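Local coordinates for beta-galactosidase (Geobacillus stearothermophilus, PDB 4OIF), which hydrolyses beta-galactosides inside the cell as a family GH42 glycosidase, probably releasing terminal non-reducing beta-D-galactose, and works as a homotrimer, at the interface of chains A and B. Coordinates in Å, arbitrary orientation; residue numbers count along the deposited sequence, not the author numbering. Chains: chain A/B, Beta-galactosidase.

Contact 1: the interface of chains A and B. Residues chain A 531, 533, 574; chain B 335-336, 338, 386.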
# COMPACT_ATOMS: atom_id res chain seq x y z
N GLU A 531 -8.04 -0.71 -33.93
CA GLU A 531 -8.36 -0.19 -32.60
C GLU A 531 -8.33 -1.24 -31.51
O GLU A 531 -8.92 -2.32 -31.65
CB GLU A 531 -9.73 0.49 -32.57
CG GLU A 531 -10.00 1.18 -31.23
CD GLU A 531 -11.31 1.94 -31.16
OE1 GLU A 531 -12.06 1.96 -32.15
OE2 GLU A 531 -11.58 2.54 -30.10
N ASP A 533 -9.60 -2.02 -27.95
CA ASP A 533 -10.56 -1.63 -26.95
C ASP A 533 -10.16 -2.18 -25.59
O ASP A 533 -10.11 -3.40 -25.41
CB ASP A 533 -11.95 -2.13 -27.33
CG ASP A 533 -13.05 -1.45 -26.57
OD1 ASP A 533 -12.87 -0.28 -26.13
OD2 ASP A 533 -14.10 -2.08 -26.40
N PHE A 574 -20.10 -1.34 -29.82
CA PHE A 574 -20.22 -0.62 -31.09
C PHE A 574 -19.61 -1.38 -32.26
O PHE A 574 -19.95 -1.10 -33.40
CB PHE A 574 -19.62 0.80 -30.99
CG PHE A 574 -18.11 0.84 -30.94
CD1 PHE A 574 -17.43 0.76 -29.72
CD2 PHE A 574 -17.36 1.02 -32.10
CE1 PHE A 574 -16.04 0.83 -29.66
CE2 PHE A 574 -15.96 1.09 -32.06
CZ PHE A 574 -15.30 0.98 -30.84
N LYS B 335 -9.71 3.25 -21.53
CA LYS B 335 -10.84 2.95 -22.39
C LYS B 335 -11.20 4.16 -23.21
O LYS B 335 -11.18 5.28 -22.70
CB LYS B 335 -12.04 2.50 -21.54
CG LYS B 335 -13.23 2.04 -22.34
CD LYS B 335 -14.18 1.33 -21.41
CE LYS B 335 -15.46 0.91 -22.08
NZ LYS B 335 -16.42 0.47 -21.04
N ALA B 336 -11.53 3.96 -24.48
CA ALA B 336 -11.81 5.08 -25.38
C ALA B 336 -13.28 5.46 -25.38
O ALA B 336 -14.15 4.62 -25.11
CB ALA B 336 -11.39 4.74 -26.79
N ARG B 338 -16.82 5.98 -26.68
CA ARG B 338 -17.69 5.29 -27.63
C ARG B 338 -18.21 6.26 -28.68
O ARG B 338 -18.33 7.45 -28.41
CB ARG B 338 -18.87 4.63 -26.90
CG ARG B 338 -18.61 3.20 -26.52
CD ARG B 338 -17.52 3.08 -25.48
NE ARG B 338 -17.12 1.69 -25.33
CZ ARG B 338 -15.90 1.21 -25.57
NH1 ARG B 338 -14.91 2.02 -25.94
NH2 ARG B 338 -15.67 -0.08 -25.41
N ARG B 386 -12.45 6.59 -36.66
CA ARG B 386 -13.67 7.08 -36.04
C ARG B 386 -13.39 8.30 -35.16
O ARG B 386 -14.24 9.19 -35.02
CB ARG B 386 -14.36 5.98 -35.25
CG ARG B 386 -13.61 5.43 -34.05
CD ARG B 386 -14.46 4.36 -33.39
NE ARG B 386 -14.01 3.98 -32.07
CZ ARG B 386 -14.42 4.56 -30.94
NH1 ARG B 386 -15.30 5.57 -30.98
NH2 ARG B 386 -13.95 4.13 -29.78
O HOH W 1 -10.82 1.45 -25.52
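A:Glu531 and B:Arg386 meet in a side-on salt bridge, their carboxylate and guanidinium planes nearly coplanar at 25°. B:Arg386 NE gives an almost straight hydrogen bond to A:Glu531 OE1 (2.8 Å). B:Arg386 NH2 meets the syn lone pair of A:Glu531 OE2 at 2.9 Å. The second pair, A:Asp533 and B:Arg338, comes tip to tip and engages end-on. B:Arg338 NH2 bonds to both carboxylate oxygens, the shorter bond being 2.7 Å to A:Asp533 OD2, while B:Arg338 NH1 shares A:Asp533 OD1 at 3.1 Å; OD1 also contacts a water that B:Ala336 N holds from the other chain. Outside this shell, A:Phe574 points its ring tip at B:Arg386, CZ to CZ 3.7 Å, with the planes tilted 53° apart, which argues against a parallel stack. Its CE1 lies over the rim of one face of the B:Arg338 guanidinium, and B:Lys335 CE lies over the opposite face. The bend of B:Arg338 at chi2 (67°) turns its guanidinium toward A:Asp533, and a 2.8 Å bond from B:Arg338 NH1 to B:Ala336 O, a backbone carbonyl two residues earlier, helps to fix its rotation. An alanine in place of B:Arg338 would probably leave the A:Asp533 carboxylate without its charged mate and open a gap beside A:Phe574. In the fold, both acids lie on strand 527-534 of the trimerisation region of chain A, whereas chain B supplies a loop of its catalytic region and the first residue of helix 386-399.

Contact 2: the interface of chains A and B. Residues chain A 431-432, 534-536; chain B 332-335.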
# COMPACT_ATOMS: atom_id res chain seq x y z
N PHE A 431 -3.51 0.76 -22.38
CA PHE A 431 -4.29 -0.43 -22.06
C PHE A 431 -4.80 -0.36 -20.63
O PHE A 431 -5.32 0.67 -20.19
CB PHE A 431 -3.44 -1.68 -22.30
CG PHE A 431 -2.67 -1.64 -23.59
CD1 PHE A 431 -3.33 -1.79 -24.82
CD2 PHE A 431 -1.30 -1.45 -23.60
CE1 PHE A 431 -2.64 -1.75 -26.02
CE2 PHE A 431 -0.60 -1.40 -24.81
CZ PHE A 431 -1.27 -1.56 -26.02
N ALA A 432 -4.66 -1.46 -19.90
CA ALA A 432 -4.98 -1.47 -18.48
C ALA A 432 -3.85 -2.17 -17.74
O ALA A 432 -3.42 -3.25 -18.13
CB ALA A 432 -6.31 -2.16 -18.21
N THR A 534 -9.86 -1.30 -24.64
CA THR A 534 -9.50 -1.72 -23.28
C THR A 534 -10.69 -1.63 -22.35
O THR A 534 -11.31 -0.57 -22.22
CB THR A 534 -8.35 -0.88 -22.72
OG1 THR A 534 -7.16 -1.09 -23.50
CG2 THR A 534 -8.07 -1.28 -21.27
N LEU A 535 -11.01 -2.73 -21.67
CA LEU A 535 -12.26 -2.81 -20.91
C LEU A 535 -12.06 -2.75 -19.40
O LEU A 535 -11.01 -3.12 -18.89
CB LEU A 535 -12.99 -4.10 -21.26
CG LEU A 535 -13.20 -4.32 -22.76
CD1 LEU A 535 -14.04 -5.55 -22.99
CD2 LEU A 535 -13.85 -3.09 -23.38
N TYR A 536 -13.09 -2.27 -18.70
CA TYR A 536 -13.13 -2.28 -17.24
C TYR A 536 -13.46 -3.68 -16.75
O TYR A 536 -13.99 -4.48 -17.53
CB TYR A 536 -14.15 -1.25 -16.73
CG TYR A 536 -13.61 0.15 -16.77
CD1 TYR A 536 -13.65 0.91 -17.94
CD2 TYR A 536 -13.01 0.71 -15.65
CE1 TYR A 536 -13.13 2.19 -17.99
CE2 TYR A 536 -12.48 1.98 -15.68
CZ TYR A 536 -12.54 2.72 -16.85
OH TYR A 536 -12.01 4.00 -16.85
N LYS B 332 -5.91 3.86 -14.94
CA LYS B 332 -5.79 2.44 -14.64
C LYS B 332 -6.38 1.64 -15.81
O LYS B 332 -5.87 0.58 -16.17
CB LYS B 332 -6.50 2.11 -13.32
CG LYS B 332 -6.48 0.65 -12.91
CD LYS B 332 -7.08 0.47 -11.51
CE LYS B 332 -7.17 -1.00 -11.13
NZ LYS B 332 -7.45 -1.17 -9.68
N VAL B 333 -7.45 2.18 -16.40
CA VAL B 333 -8.08 1.58 -17.57
C VAL B 333 -8.24 2.62 -18.69
O VAL B 333 -9.08 3.52 -18.61
CB VAL B 333 -9.46 0.97 -17.24
CG1 VAL B 333 -10.15 0.46 -18.50
CG2 VAL B 333 -9.32 -0.16 -16.22
N ASN B 334 -7.43 2.50 -19.73
CA ASN B 334 -7.46 3.51 -20.79
C ASN B 334 -8.44 3.10 -21.88
O ASN B 334 -8.06 2.67 -22.98
CB ASN B 334 -6.05 3.75 -21.32
CG ASN B 334 -5.09 4.22 -20.23
OD1 ASN B 334 -5.19 5.34 -19.74
ND2 ASN B 334 -4.17 3.34 -19.83
N LYS B 335 -9.71 3.25 -21.53
CA LYS B 335 -10.84 2.95 -22.39
C LYS B 335 -11.20 4.16 -23.21
O LYS B 335 -11.18 5.28 -22.70
CB LYS B 335 -12.04 2.50 -21.54
CG LYS B 335 -13.23 2.04 -22.34
CD LYS B 335 -14.18 1.33 -21.41
CE LYS B 335 -15.46 0.91 -22.08
NZ LYS B 335 -16.42 0.47 -21.04
O HOH W 2 -7.39 1.26 -25.33
O HOH W 3 -9.49 3.98 -15.19
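The end of strand 527-534 in chain A, the loop that follows it, and the loop at A:Phe431 and A:Ala432 receive the loop 332-335 of chain B. This is a subunit interface of the GH42 trimer, in which the trimerisation region of one chain meets the catalytic region of the next. A:Ala432 and B:Val333 form an antiparallel beta bridge. Beside it, A:Phe431 O accepts two hydrogen bonds from B:Asn334: the backbone N at 2.8 Å and the side-chain amide ND2 at 2.9 Å. The donors approach from opposite faces of the carbonyl plane, and ND2 stands 43° out of it, away from a lone-pair direction; its bond is also the more bent of the two. B:Asn334 has CG beside its own backbone N (chi1 -59°), which brings both donors to one acceptor.

B:Val333 lies across the face of A:Tyr536. B:Val333 CG1, anti to the backbone N (chi1 175°), sits over the middle of the A:Tyr536 ring, 3.5 Å from its centroid, in a CH-pi contact, while CB and CG2 cover the CE2 and CD2 side. B:Lys335 approaches the same ring differently: its extended chain brings CD to the edge, in plane, 3.5 Å from A:Tyr536 CD1. The aliphatic part of the lysine therefore makes this contact. A:Thr534 adds its methyl CG2, 3.9 Å from B:Val333 CG1.

Waters add further polar links. One links A:Tyr536 OH, the phenol hydroxyl, to B:Val333 N, at 3.0 Å from each. Another lies between A:Thr534 OG1 and B:Asn334 O, 2.8 Å from the latter.

The C-alpha centres of contact 1 and contact 2 lie about 11 Å apart, and B:Lys335 belongs to both. Strand 527-534 of chain A also runs through the pair, giving its acids to contact 1 and its last residue to contact 2. Charged pairing in the one thus continues into backbone and apolar pairing in the other, along one seam of the homotrimer. The centre of contact 1 is about 18 Å from B:Glu322, the predicted nucleophile, and 23 Å from B:Glu158, the predicted proton donor. Neither catalytic glutamate is among the residues of the two contacts, although assembly may help to steady the loop containing B:Lys335.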